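PDB 6JYZ: putative secreted endoglycosylceramidase from Rhodococcus hoagii, which probably hydrolyses the glycosidic bond that joins sugar to ceramide in galactose-type glycosphingolipids, acting as an endogalactosylceramidase of glycoside hydrolase family 5. Local coordinates for residues 325-331 / 355-360; 343-348 / 401-407; 78-82 / 116-120; 268-272 / 294-300; 40-44 / 350-355. One frame throughout, in Å; residues are numbered along the deposited sequence.

The contacts follow the family 5 barrel from its core to its outer layer. Contact 1 joins two neighbouring core strands, with its centre about 6 Å from that of the chain. Contact 2 lies outside it, about 12 Å away, centre to centre; Leu405 and Val343 reach the rings of contact 1. Contact 5 shares Ile355 with contact 1 and ties strand 38-47 to the end of helix 336-353. Contact 3 continues the strand layer, and Asp80 OD1 meets Arg43 N at 2.8 Å. Contact 4 is on the other side of the chain centre from contact 3. Its Tyr294 OH meets Glu329 OE1 at 2.8 Å, by the C-terminal strand ends, where family 5 active sites lie.

Contact 1: residues 325-331 / 355-360; sequences LWTGEWG and IGGAWW
Thr327 and Gly357 face each other on neighbouring parallel strands of the family 5 beta/alpha barrel, with helix 336-353 connecting them. Thr327 N donates to Gly356 O at 3.1 Å, and Ala358 N donates to Thr327 O at 2.9 Å. Gly357 has no CB, which would run into Thr327 CG2. Its CA lies over the five-membered ring of Trp326, 3.8 Å from the ring centroid. Packing is tight further along. Trp359 turns the edge of its six-membered ring to the face of Trp330 in a T-shaped stack, planes 87° apart, with CZ3 to CZ3 at 3.5 Å. Trp330 CG stands between backbone N and carbonyl carbon (chi1 69°), which swings the ring in front of Trp359. The Leu325 end is looser. There a water bridges Leu325 O and Gly356 N, which are 4.5 Å apart. Glu329 lies beside Trp360, its carboxylate held by Arg83 and Tyr294. Past it, Trp360 N donates almost straight to Trp330 O at 2.8 Å.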
# COMPACT_ATOMS: atom_id res chain seq x y z
N LEU A 325 2.79 12.90 2.01
CA LEU A 325 3.37 11.61 2.35
C LEU A 325 2.25 10.65 2.73
O LEU A 325 1.44 10.97 3.59
CB LEU A 325 4.34 11.77 3.52
CG LEU A 325 4.91 10.49 4.10
CD1 LEU A 325 5.76 9.75 3.07
CD2 LEU A 325 5.81 10.82 5.31
N TRP A 326 2.22 9.48 2.12
CA TRP A 326 1.25 8.43 2.49
C TRP A 326 1.99 7.11 2.35
O TRP A 326 2.44 6.84 1.23
CB TRP A 326 0.04 8.45 1.55
CG TRP A 326 -0.96 7.39 1.86
CD1 TRP A 326 -1.92 7.45 2.84
CD2 TRP A 326 -1.08 6.09 1.27
NE1 TRP A 326 -2.61 6.28 2.88
CE2 TRP A 326 -2.16 5.43 1.90
CE3 TRP A 326 -0.46 5.45 0.20
CZ2 TRP A 326 -2.55 4.15 1.54
CZ3 TRP A 326 -0.83 4.19 -0.19
CH2 TRP A 326 -1.87 3.54 0.50
N THR A 327 2.22 6.37 3.43
CA THR A 327 3.13 5.21 3.31
C THR A 327 2.34 3.97 2.94
O THR A 327 1.51 3.47 3.71
CB THR A 327 3.95 5.03 4.60
OG1 THR A 327 4.78 3.88 4.37
CG2 THR A 327 3.16 4.83 5.88
N GLY A 328 2.64 3.38 1.79
CA GLY A 328 1.82 2.29 1.28
C GLY A 328 2.07 0.97 1.97
O GLY A 328 1.24 0.06 1.79
N GLU A 329 3.18 0.81 2.70
CA GLU A 329 3.41 -0.40 3.46
C GLU A 329 4.26 -0.06 4.64
O GLU A 329 5.20 0.71 4.59
CB GLU A 329 4.26 -1.45 2.75
CG GLU A 329 3.63 -2.03 1.51
CD GLU A 329 4.45 -3.16 0.89
OE1 GLU A 329 5.39 -3.72 1.52
OE2 GLU A 329 4.14 -3.41 -0.27
N TRP A 330 3.87 -0.72 5.76
CA TRP A 330 4.64 -0.73 7.01
C TRP A 330 4.12 -1.91 7.78
O TRP A 330 3.03 -2.43 7.52
CB TRP A 330 4.45 0.58 7.76
CG TRP A 330 3.07 0.79 8.31
CD1 TRP A 330 1.99 1.34 7.66
CD2 TRP A 330 2.67 0.55 9.68
NE1 TRP A 330 0.91 1.44 8.52
CE2 TRP A 330 1.31 0.97 9.75
CE3 TRP A 330 3.32 0.02 10.80
CZ2 TRP A 330 0.62 0.95 10.96
CZ3 TRP A 330 2.65 0.04 12.01
CH2 TRP A 330 1.32 0.50 12.08
N GLY A 331 4.91 -2.40 8.73
CA GLY A 331 4.39 -3.51 9.54
C GLY A 331 5.52 -4.18 10.29
O GLY A 331 6.69 -4.00 9.97
N ILE A 355 -0.16 11.78 8.83
CA ILE A 355 -0.20 11.01 7.58
C ILE A 355 -1.06 9.78 7.76
O ILE A 355 -1.37 9.30 8.85
CB ILE A 355 1.21 10.63 7.06
CG1 ILE A 355 1.87 9.59 7.97
CG2 ILE A 355 2.04 11.88 6.84
CD1 ILE A 355 3.04 8.84 7.25
N GLY A 356 -1.41 9.24 6.59
CA GLY A 356 -2.00 7.91 6.50
C GLY A 356 -0.97 6.89 5.99
O GLY A 356 0.18 7.18 5.67
N GLY A 357 -1.49 5.69 5.88
CA GLY A 357 -0.72 4.61 5.30
C GLY A 357 -1.45 3.28 5.41
O GLY A 357 -2.59 3.21 5.91
N ALA A 358 -0.80 2.22 4.93
CA ALA A 358 -1.43 0.90 4.86
C ALA A 358 -0.50 -0.14 5.45
O ALA A 358 0.63 -0.35 4.97
CB ALA A 358 -1.82 0.55 3.41
N TRP A 359 -1.01 -0.86 6.48
CA TRP A 359 -0.29 -1.96 7.09
C TRP A 359 -0.14 -3.12 6.12
O TRP A 359 -1.08 -3.45 5.39
CB TRP A 359 -1.13 -2.39 8.31
CG TRP A 359 -0.72 -3.66 8.98
CD1 TRP A 359 -1.23 -4.90 8.76
CD2 TRP A 359 0.19 -3.77 10.10
NE1 TRP A 359 -0.68 -5.81 9.66
CE2 TRP A 359 0.16 -5.15 10.49
CE3 TRP A 359 0.98 -2.88 10.83
CZ2 TRP A 359 0.88 -5.62 11.61
CZ3 TRP A 359 1.70 -3.36 11.93
CH2 TRP A 359 1.63 -4.71 12.30
N TRP A 360 1.03 -3.76 6.15
CA TRP A 360 1.24 -5.03 5.43
C TRP A 360 1.07 -6.13 6.50
O TRP A 360 1.97 -6.23 7.34
CB TRP A 360 2.64 -5.09 4.78
CG TRP A 360 2.74 -6.34 3.95
CD1 TRP A 360 3.08 -7.60 4.38
CD2 TRP A 360 2.31 -6.47 2.58
NE1 TRP A 360 2.95 -8.48 3.32
CE2 TRP A 360 2.43 -7.82 2.24
CE3 TRP A 360 1.85 -5.56 1.63
CZ2 TRP A 360 2.11 -8.30 0.95
CZ3 TRP A 360 1.48 -6.03 0.38
CH2 TRP A 360 1.63 -7.37 0.06
O HOH W 1 -1.21 11.01 4.19
O HOH W 2 -1.76 2.59 8.63

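Contact 2: residues 343-348 / 401-407; sequences VRRFVD and FAEQLAR
Arg407 NH1 faces three acceptors, two of them across the contact. Its firm bond goes to Gln404 OE1 at 2.9 Å, in the guanidinium plane and nearly along the amide C=O. Its bonds to Arg344 O and Asp348 OD1 are weak. Arg407 NH2 makes the stronger half of the salt bridge, meeting Asp348 OD1 at 2.8 Å. The carboxylate is turned 63° from the guanidinium plane, and one oxygen takes both nitrogens. Val347 CG1 covers one face of the guanidinium, 3.5 Å above its plane and over the centre. Arg407 is bent at chi3 (54°), and this bend lays the guanidinium against Val347. Gln404 is bent at chi2 and lays its OE1 against Arg344, 3.4 Å from CB. Further along, Val343 divides its two methyls. CG1 touches Gln404 CB at 3.5 Å, and CG2 touches Phe401 CD1 at 3.6 Å. The axes of helix segments 343-348 and 401-405 run nearly parallel, 9.6 Å apart. They belong to the outer layer of the barrel, and Val343 and Leu405 both pack inward on Trp330 and Trp359. Polar groups gather round Arg407, with Val347 against its face, while Val343 and Phe401 make the apolar end. Arg344 NE is 5.1 Å from Arg407 NH1, so Asp348 probably offsets the like charge there, while Gln404 and Asp348 fix the rotation of the guanidinium.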
# COMPACT_ATOMS: atom_id res chain seq x y z
N VAL A 343 4.99 -0.93 17.01
CA VAL A 343 3.76 -0.58 16.30
C VAL A 343 3.14 0.66 16.90
O VAL A 343 2.70 1.60 16.20
CB VAL A 343 2.80 -1.77 16.21
CG1 VAL A 343 1.54 -1.36 15.48
CG2 VAL A 343 3.51 -2.93 15.50
N ARG A 344 3.10 0.75 18.26
CA ARG A 344 2.59 1.91 18.92
C ARG A 344 3.38 3.16 18.56
O ARG A 344 2.78 4.20 18.30
CB ARG A 344 2.61 1.61 20.44
CG ARG A 344 2.11 2.80 21.26
CD ARG A 344 2.19 2.41 22.76
NE ARG A 344 1.91 3.52 23.64
CZ ARG A 344 1.59 3.40 24.93
NH1 ARG A 344 1.47 2.19 25.49
NH2 ARG A 344 1.37 4.49 25.66
N ARG A 345 4.71 3.07 18.58
CA ARG A 345 5.53 4.19 18.18
C ARG A 345 5.22 4.64 16.74
O ARG A 345 5.24 5.82 16.43
CB ARG A 345 7.04 3.83 18.27
CG ARG A 345 7.53 3.80 19.73
CD ARG A 345 8.87 3.09 19.82
NE ARG A 345 9.91 3.76 19.06
CZ ARG A 345 11.02 3.19 18.65
NH1 ARG A 345 11.27 1.93 19.04
NH2 ARG A 345 11.94 3.86 17.96
N PHE A 346 4.99 3.63 15.85
CA PHE A 346 4.67 3.98 14.47
C PHE A 346 3.38 4.79 14.33
O PHE A 346 3.35 5.79 13.67
CB PHE A 346 4.67 2.68 13.67
CG PHE A 346 4.66 2.95 12.19
CD1 PHE A 346 3.50 3.31 11.49
CD2 PHE A 346 5.86 2.86 11.46
CE1 PHE A 346 3.51 3.58 10.14
CE2 PHE A 346 5.85 3.12 10.09
CZ PHE A 346 4.70 3.49 9.44
N VAL A 347 2.32 4.26 14.99
CA VAL A 347 1.06 5.01 14.94
C VAL A 347 1.19 6.41 15.56
O VAL A 347 0.67 7.39 15.02
CB VAL A 347 -0.06 4.17 15.57
CG1 VAL A 347 -1.37 5.00 15.61
CG2 VAL A 347 -0.25 2.87 14.82
N ASP A 348 1.96 6.48 16.67
CA ASP A 348 2.19 7.80 17.24
C ASP A 348 2.82 8.74 16.26
O ASP A 348 2.46 9.90 16.19
CB ASP A 348 3.12 7.73 18.47
CG ASP A 348 2.57 7.04 19.72
OD1 ASP A 348 1.39 6.64 19.77
OD2 ASP A 348 3.44 6.79 20.65
N PHE A 401 -1.21 -6.40 17.76
CA PHE A 401 -1.04 -5.47 16.64
C PHE A 401 -2.39 -4.83 16.33
O PHE A 401 -2.43 -3.64 16.08
CB PHE A 401 -0.46 -6.22 15.44
CG PHE A 401 0.97 -6.66 15.61
CD1 PHE A 401 1.87 -6.03 16.48
CD2 PHE A 401 1.41 -7.73 14.86
CE1 PHE A 401 3.20 -6.44 16.54
CE2 PHE A 401 2.76 -8.12 14.90
CZ PHE A 401 3.64 -7.48 15.77
N ALA A 402 -3.47 -5.63 16.26
CA ALA A 402 -4.79 -5.12 15.91
C ALA A 402 -5.20 -3.96 16.81
O ALA A 402 -5.81 -3.02 16.30
CB ALA A 402 -5.87 -6.18 15.88
N GLU A 403 -4.87 -4.03 18.11
CA GLU A 403 -5.35 -2.95 18.95
C GLU A 403 -4.65 -1.66 18.61
O GLU A 403 -5.23 -0.58 18.78
CB GLU A 403 -5.24 -3.35 20.42
CG GLU A 403 -3.88 -3.53 20.99
CD GLU A 403 -3.90 -3.89 22.49
OE1 GLU A 403 -5.01 -4.10 23.04
OE2 GLU A 403 -2.83 -3.91 23.08
N GLN A 404 -3.39 -1.67 18.15
CA GLN A 404 -2.77 -0.44 17.71
C GLN A 404 -3.37 0.07 16.40
O GLN A 404 -3.59 1.27 16.21
CB GLN A 404 -1.26 -0.66 17.53
CG GLN A 404 -0.52 -0.97 18.83
CD GLN A 404 -0.67 0.16 19.81
OE1 GLN A 404 -0.59 1.34 19.47
NE2 GLN A 404 -0.80 -0.25 21.06
N LEU A 405 -3.65 -0.85 15.48
CA LEU A 405 -4.16 -0.45 14.19
C LEU A 405 -5.56 0.13 14.25
O LEU A 405 -5.97 0.90 13.42
CB LEU A 405 -4.14 -1.63 13.21
CG LEU A 405 -2.76 -2.25 12.96
CD1 LEU A 405 -2.90 -3.37 11.93
CD2 LEU A 405 -1.73 -1.22 12.53
N ALA A 406 -6.33 -0.26 15.29
CA ALA A 406 -7.70 0.21 15.46
C ALA A 406 -7.78 1.55 16.22
O ALA A 406 -8.91 1.99 16.48
CB ALA A 406 -8.54 -0.85 16.15
N ARG A 407 -6.67 2.13 16.58
CA ARG A 407 -6.71 3.34 17.40
C ARG A 407 -7.54 4.44 16.77
O ARG A 407 -7.61 4.64 15.55
CB ARG A 407 -5.31 3.85 17.71
CG ARG A 407 -4.67 3.02 18.83
CD ARG A 407 -3.16 3.19 18.95
NE ARG A 407 -2.78 4.58 19.08
CZ ARG A 407 -1.50 5.05 19.12
NH1 ARG A 407 -0.50 4.18 19.16
NH2 ARG A 407 -1.30 6.35 19.04

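Contact 3: residues 78-82 / 116-120; sequences GFDVV and NGIYT
Val81 and Tyr119 pair on two neighbouring parallel strands of the beta/alpha barrel, 81-86 and 119-124. Ile118, one residue before the pairing, fills the start of the seam. From its CB two branches part. CG2 lies against the other strand, 3.5 Å from Val81 C and 3.9 Å from Val82 CG1. CG1 is anti to the carbonyl carbon (chi1 -62°) and reaches Phe79 O at 3.4 Å. CD1 extends further, still 4.0 Å from Phe79 O, and the side chain also touches Met74 and Ala113 on the helices 68-75 and 100-115. With an alanine in place of Ile118, a gap is likely to open between the strand start and these two helices, and Val82 CG1 would lose apolar cover. Gly117, with positive phi, is the C-prime residue of a Schellman motif ending helix 100-115. The chain then reaches strand 119-124 one residue later, past Ile118. On the next rung Val82 and Thr120 lie side by side, with Val82 CG1 3.5 Å from Thr120 OG1. Asp80 turns its carboxylate from this seam and takes Arg43 N on OD1. Its carbonyl serves Tyr119: Asp80 O meets the ring edge in plane, and Tyr119 N donates to it. Val82 N then donates to Tyr119 O at 2.9 Å.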
# COMPACT_ATOMS: atom_id res chain seq x y z
N GLY A 78 -11.83 0.23 11.95
CA GLY A 78 -11.73 1.67 11.75
C GLY A 78 -11.09 2.08 10.40
O GLY A 78 -11.01 3.27 10.13
N PHE A 79 -10.67 1.09 9.58
CA PHE A 79 -9.92 1.47 8.38
C PHE A 79 -10.80 2.20 7.38
O PHE A 79 -11.97 1.84 7.19
CB PHE A 79 -9.43 0.18 7.72
CG PHE A 79 -8.47 -0.64 8.51
CD1 PHE A 79 -7.87 -0.15 9.67
CD2 PHE A 79 -8.11 -1.90 8.06
CE1 PHE A 79 -6.93 -0.94 10.37
CE2 PHE A 79 -7.21 -2.68 8.77
CZ PHE A 79 -6.61 -2.19 9.90
N ASP A 80 -10.23 3.21 6.73
CA ASP A 80 -10.93 3.94 5.69
C ASP A 80 -10.19 3.93 4.34
O ASP A 80 -10.60 4.64 3.45
CB ASP A 80 -11.23 5.40 6.07
CG ASP A 80 -9.99 6.23 6.22
OD1 ASP A 80 -8.87 5.70 6.05
OD2 ASP A 80 -10.16 7.48 6.48
N VAL A 81 -9.21 3.03 4.22
CA VAL A 81 -8.55 2.85 2.91
C VAL A 81 -8.09 1.40 2.86
O VAL A 81 -7.81 0.75 3.85
CB VAL A 81 -7.35 3.82 2.74
CG1 VAL A 81 -6.15 3.44 3.60
CG2 VAL A 81 -6.93 3.94 1.28
N VAL A 82 -7.98 0.94 1.62
CA VAL A 82 -7.33 -0.33 1.32
C VAL A 82 -6.33 -0.09 0.18
O VAL A 82 -6.62 0.66 -0.76
CB VAL A 82 -8.36 -1.39 0.89
CG1 VAL A 82 -9.21 -0.93 -0.26
CG2 VAL A 82 -7.71 -2.68 0.47
N ASN A 116 -18.48 0.14 2.69
CA ASN A 116 -18.06 0.07 4.07
C ASN A 116 -17.25 1.31 4.46
O ASN A 116 -16.54 1.24 5.46
CB ASN A 116 -17.30 -1.23 4.30
CG ASN A 116 -18.25 -2.39 4.33
OD1 ASN A 116 -18.93 -2.57 5.36
ND2 ASN A 116 -18.41 -3.12 3.23
N GLY A 117 -17.33 2.36 3.66
CA GLY A 117 -16.65 3.59 3.99
C GLY A 117 -15.13 3.57 3.73
O GLY A 117 -14.38 4.31 4.39
N ILE A 118 -14.69 2.75 2.78
CA ILE A 118 -13.25 2.53 2.56
C ILE A 118 -12.96 2.96 1.15
O ILE A 118 -13.54 2.41 0.19
CB ILE A 118 -12.95 1.06 2.80
CG1 ILE A 118 -13.27 0.67 4.25
CG2 ILE A 118 -11.47 0.74 2.45
CD1 ILE A 118 -13.10 -0.84 4.48
N TYR A 119 -12.00 3.85 0.98
CA TYR A 119 -11.42 4.22 -0.30
C TYR A 119 -10.41 3.17 -0.76
O TYR A 119 -9.82 2.46 0.06
CB TYR A 119 -10.64 5.53 -0.15
CG TYR A 119 -11.47 6.78 0.02
CD1 TYR A 119 -11.89 7.47 -1.10
CD2 TYR A 119 -11.73 7.33 1.27
CE1 TYR A 119 -12.61 8.65 -1.01
CE2 TYR A 119 -12.41 8.54 1.38
CZ TYR A 119 -12.88 9.15 0.24
OH TYR A 119 -13.57 10.35 0.37
N THR A 120 -10.17 3.09 -2.07
CA THR A 120 -9.23 2.13 -2.63
C THR A 120 -8.08 2.80 -3.34
O THR A 120 -8.28 3.64 -4.23
CB THR A 120 -9.95 1.23 -3.62
OG1 THR A 120 -10.96 0.48 -2.94
CG2 THR A 120 -9.01 0.20 -4.24
O HOH W 3 -14.68 2.43 7.21

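Contact 4: residues 268-272 / 294-300; sequences WSAFG and YSQSINV
Phe271 CG is anti to the carbonyl carbon (chi1 -68°), and the ring meets Val300. The two side chains lie side by side, with Phe271 CE1 3.9 Å from Val300 CG2. In Tyr294 the first torsion has the same sense (chi1 -79°), which sets the ring edge against Ser269, CD2 to CB 3.9 Å. Ile298 CD1 sits over the centre of one face of that ring. One direct backbone bond joins the segments: Val300 N donates to Ala270 O at 2.9 Å. A water accepts from Tyr294 N and lies within bonding distance of Trp268 O. Gly272 takes positive phi and ends the short helix. A CB there would clash with Ser295 OG. The Phe271 and Val300 end is the exposed one. Ser269 OG bonds to Glu222, and Tyr294 OH to Glu329. Helix 268-271 thus leans on the loop between strand 287-289 and helix 307-321. Trp268 packs against helix 307-321, and Tyr294 links the loop to strand 326-330.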
# COMPACT_ATOMS: atom_id res chain seq x y z
N TRP A 268 14.50 1.70 -0.50
CA TRP A 268 13.98 2.42 0.68
C TRP A 268 13.45 1.44 1.69
O TRP A 268 13.58 1.66 2.91
CB TRP A 268 12.87 3.40 0.24
CG TRP A 268 12.52 4.40 1.31
CD1 TRP A 268 11.92 4.15 2.54
CD2 TRP A 268 12.78 5.80 1.27
NE1 TRP A 268 11.81 5.34 3.24
CE2 TRP A 268 12.33 6.35 2.50
CE3 TRP A 268 13.29 6.67 0.31
CZ2 TRP A 268 12.41 7.72 2.77
CZ3 TRP A 268 13.39 8.03 0.58
CH2 TRP A 268 12.96 8.54 1.81
N SER A 269 12.84 0.35 1.25
CA SER A 269 12.29 -0.64 2.16
C SER A 269 13.32 -1.42 2.93
O SER A 269 12.90 -2.18 3.86
CB SER A 269 11.41 -1.63 1.41
OG SER A 269 10.35 -0.92 0.81
N ALA A 270 14.60 -1.34 2.56
CA ALA A 270 15.67 -2.01 3.31
C ALA A 270 16.57 -1.03 4.04
O ALA A 270 17.31 -1.47 4.95
CB ALA A 270 16.50 -2.81 2.31
N PHE A 271 16.56 0.25 3.73
CA PHE A 271 17.50 1.19 4.32
C PHE A 271 16.81 2.36 4.99
O PHE A 271 17.49 3.07 5.77
CB PHE A 271 18.44 1.78 3.24
CG PHE A 271 19.37 0.72 2.69
CD1 PHE A 271 20.50 0.35 3.46
CD2 PHE A 271 19.04 -0.07 1.60
CE1 PHE A 271 21.34 -0.66 2.98
CE2 PHE A 271 19.86 -1.11 1.17
CZ PHE A 271 21.01 -1.37 1.89
N GLY A 272 15.54 2.67 4.70
CA GLY A 272 14.88 3.79 5.32
C GLY A 272 15.12 5.10 4.60
O GLY A 272 14.70 6.16 5.07
N TYR A 294 9.89 0.88 6.83
CA TYR A 294 10.24 -0.38 7.47
C TYR A 294 11.41 -0.25 8.46
O TYR A 294 11.89 -1.28 8.95
CB TYR A 294 10.53 -1.46 6.41
CG TYR A 294 9.27 -2.07 5.82
CD1 TYR A 294 8.31 -2.72 6.60
CD2 TYR A 294 9.00 -2.03 4.47
CE1 TYR A 294 7.21 -3.37 6.05
CE2 TYR A 294 7.91 -2.66 3.88
CZ TYR A 294 7.01 -3.32 4.68
OH TYR A 294 5.93 -4.02 4.21
N SER A 295 11.81 0.99 8.81
CA SER A 295 12.86 1.18 9.81
C SER A 295 12.49 0.51 11.12
O SER A 295 11.37 0.63 11.62
CB SER A 295 13.19 2.60 9.99
OG SER A 295 13.66 3.20 8.77
N GLN A 296 13.47 -0.20 11.67
CA GLN A 296 13.37 -0.97 12.92
C GLN A 296 12.38 -2.11 12.80
O GLN A 296 11.97 -2.71 13.84
CB GLN A 296 13.14 -0.11 14.17
CG GLN A 296 14.24 0.89 14.29
CD GLN A 296 14.29 1.54 15.65
OE1 GLN A 296 13.54 2.44 16.00
NE2 GLN A 296 15.26 1.10 16.44
N SER A 297 12.00 -2.52 11.58
CA SER A 297 11.25 -3.71 11.33
C SER A 297 12.09 -4.71 10.52
O SER A 297 12.45 -5.77 11.01
CB SER A 297 9.89 -3.45 10.64
OG SER A 297 9.26 -4.66 10.44
N ILE A 298 12.40 -4.35 9.26
CA ILE A 298 13.07 -5.25 8.34
C ILE A 298 14.20 -4.54 7.59
O ILE A 298 14.66 -5.08 6.57
CB ILE A 298 12.08 -5.97 7.39
CG1 ILE A 298 11.29 -4.95 6.55
CG2 ILE A 298 11.16 -6.92 8.17
CD1 ILE A 298 10.52 -5.62 5.40
N ASN A 299 14.72 -3.44 8.09
CA ASN A 299 15.88 -2.82 7.44
C ASN A 299 17.13 -3.64 7.72
O ASN A 299 17.20 -4.44 8.65
CB ASN A 299 16.05 -1.38 7.90
CG ASN A 299 15.16 -0.40 7.18
OD1 ASN A 299 14.37 -0.77 6.31
ND2 ASN A 299 15.30 0.84 7.58
N VAL A 300 18.20 -3.35 6.97
CA VAL A 300 19.50 -3.99 7.20
C VAL A 300 19.96 -3.69 8.63
O VAL A 300 20.46 -4.63 9.30
CB VAL A 300 20.52 -3.49 6.16
CG1 VAL A 300 21.92 -4.12 6.44
CG2 VAL A 300 20.05 -3.90 4.77
O HOH W 4 12.51 1.22 5.52

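Contact 5: residues 40-44 / 350-355; sequences VLLRG and MNTHRI
The CA atoms of Leu41 and Ile355 are 6.2 Å apart, where the extended chain of 40-44 passes the Schellman turn that ends helix 336-353. Arg354 has positive phi there, and Ile355 N bonds back to Met350 O. Leu41 CD2 rests on this turn, 3.5 Å from Arg354 O. The main side chain is Arg43, extended from CG to NE. It uses two edges of its guanidinium. Side-on, NE and NH2 both donate to Ile355 O at 3.0 Å. End-on, NH1 donates to Asn351 OD1 at 3.0 Å and NH2 to the same OD1 at 2.9 Å. Both acceptors lie close to the guanidinium plane, and the Asn351 amide is tilted 27° from it. Two residues flank the flat group: Met350 CB stands over one face, 3.5 Å from NH2, and Leu41 CD1 lies over the opposite face. Four bonds fix the rotation of the group, and they serve two acceptors in a buried place. A leucine in place of Arg43 would probably leave Ile355 O and Asn351 OD1 without these donors and the helix end less firmly tied to the strand. Arg43 N is itself bound by Asp80 OD1, just before strand 81-86. Strand 38-47 also pairs with strand 356-359, which Ile355 leads into. The contact therefore lies where the first and last strands of a beta/alpha barrel meet, the seam that closes this fold.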
# COMPACT_ATOMS: atom_id res chain seq x y z
N VAL A 40 -7.90 14.61 4.97
CA VAL A 40 -8.28 13.23 5.06
C VAL A 40 -7.11 12.38 5.52
O VAL A 40 -6.07 12.41 4.85
CB VAL A 40 -8.89 12.76 3.72
CG1 VAL A 40 -9.17 11.26 3.77
CG2 VAL A 40 -10.19 13.53 3.44
N LEU A 41 -7.29 11.53 6.52
CA LEU A 41 -6.30 10.55 6.89
C LEU A 41 -6.80 9.21 6.38
O LEU A 41 -7.85 8.71 6.81
CB LEU A 41 -6.13 10.52 8.43
CG LEU A 41 -5.54 11.79 9.07
CD1 LEU A 41 -5.42 11.59 10.57
CD2 LEU A 41 -4.15 12.13 8.47
N LEU A 42 -5.98 8.62 5.52
CA LEU A 42 -6.29 7.34 4.89
C LEU A 42 -5.49 6.28 5.60
O LEU A 42 -4.26 6.14 5.31
CB LEU A 42 -5.96 7.38 3.39
CG LEU A 42 -6.81 8.34 2.55
CD1 LEU A 42 -6.22 8.40 1.15
CD2 LEU A 42 -8.27 7.86 2.54
N ARG A 43 -6.10 5.52 6.52
CA ARG A 43 -5.40 4.49 7.29
C ARG A 43 -6.08 3.18 7.08
O ARG A 43 -7.33 3.07 7.21
CB ARG A 43 -5.42 4.91 8.76
CG ARG A 43 -4.46 6.12 8.84
CD ARG A 43 -4.22 6.47 10.28
NE ARG A 43 -3.33 7.63 10.36
CZ ARG A 43 -3.13 8.16 11.55
NH1 ARG A 43 -3.70 7.61 12.62
NH2 ARG A 43 -2.42 9.26 11.63
N GLY A 44 -5.31 2.14 6.79
CA GLY A 44 -5.94 0.85 6.51
C GLY A 44 -4.88 -0.21 6.28
O GLY A 44 -3.82 -0.19 6.92
N MET A 350 2.65 8.49 12.91
CA MET A 350 1.65 8.87 11.91
C MET A 350 0.81 10.06 12.37
O MET A 350 0.40 10.87 11.57
CB MET A 350 0.73 7.70 11.53
CG MET A 350 1.53 6.50 10.92
SD MET A 350 0.31 5.07 10.66
CE MET A 350 0.15 5.73 9.31
N ASN A 351 0.49 10.04 13.68
CA ASN A 351 -0.29 11.16 14.20
C ASN A 351 0.52 12.45 14.31
O ASN A 351 0.04 13.48 13.82
CB ASN A 351 -0.82 10.77 15.58
CG ASN A 351 -1.89 9.73 15.56
OD1 ASN A 351 -2.56 9.56 14.53
ND2 ASN A 351 -2.12 9.08 16.71
N THR A 352 1.78 12.36 14.77
CA THR A 352 2.59 13.57 14.85
C THR A 352 2.74 14.25 13.50
O THR A 352 2.75 15.47 13.37
CB THR A 352 3.99 13.17 15.36
OG1 THR A 352 3.84 12.66 16.68
CG2 THR A 352 5.09 14.22 15.20
N HIS A 353 2.91 13.44 12.42
CA HIS A 353 3.12 13.96 11.09
C HIS A 353 1.83 14.09 10.26
O HIS A 353 1.85 14.57 9.16
CB HIS A 353 4.15 13.10 10.36
CG HIS A 353 5.49 13.15 11.03
ND1 HIS A 353 6.29 14.30 10.99
CD2 HIS A 353 6.14 12.20 11.71
CE1 HIS A 353 7.41 14.00 11.67
NE2 HIS A 353 7.35 12.77 12.13
N ARG A 354 0.71 13.64 10.84
CA ARG A 354 -0.61 13.72 10.19
C ARG A 354 -0.61 13.05 8.81
O ARG A 354 -1.03 13.63 7.83
CB ARG A 354 -1.13 15.16 10.10
CG ARG A 354 -1.15 15.83 11.49
CD ARG A 354 -1.75 17.26 11.41
NE ARG A 354 -0.90 18.06 10.63
CZ ARG A 354 0.33 18.36 11.14
NH1 ARG A 354 0.68 17.97 12.34
NH2 ARG A 354 1.23 18.92 10.39
N ILE A 355 -0.16 11.78 8.83
CA ILE A 355 -0.20 11.01 7.58
C ILE A 355 -1.06 9.78 7.76
O ILE A 355 -1.37 9.30 8.85
CB ILE A 355 1.21 10.63 7.06
CG1 ILE A 355 1.87 9.59 7.97
CG2 ILE A 355 2.04 11.88 6.84
CD1 ILE A 355 3.04 8.84 7.25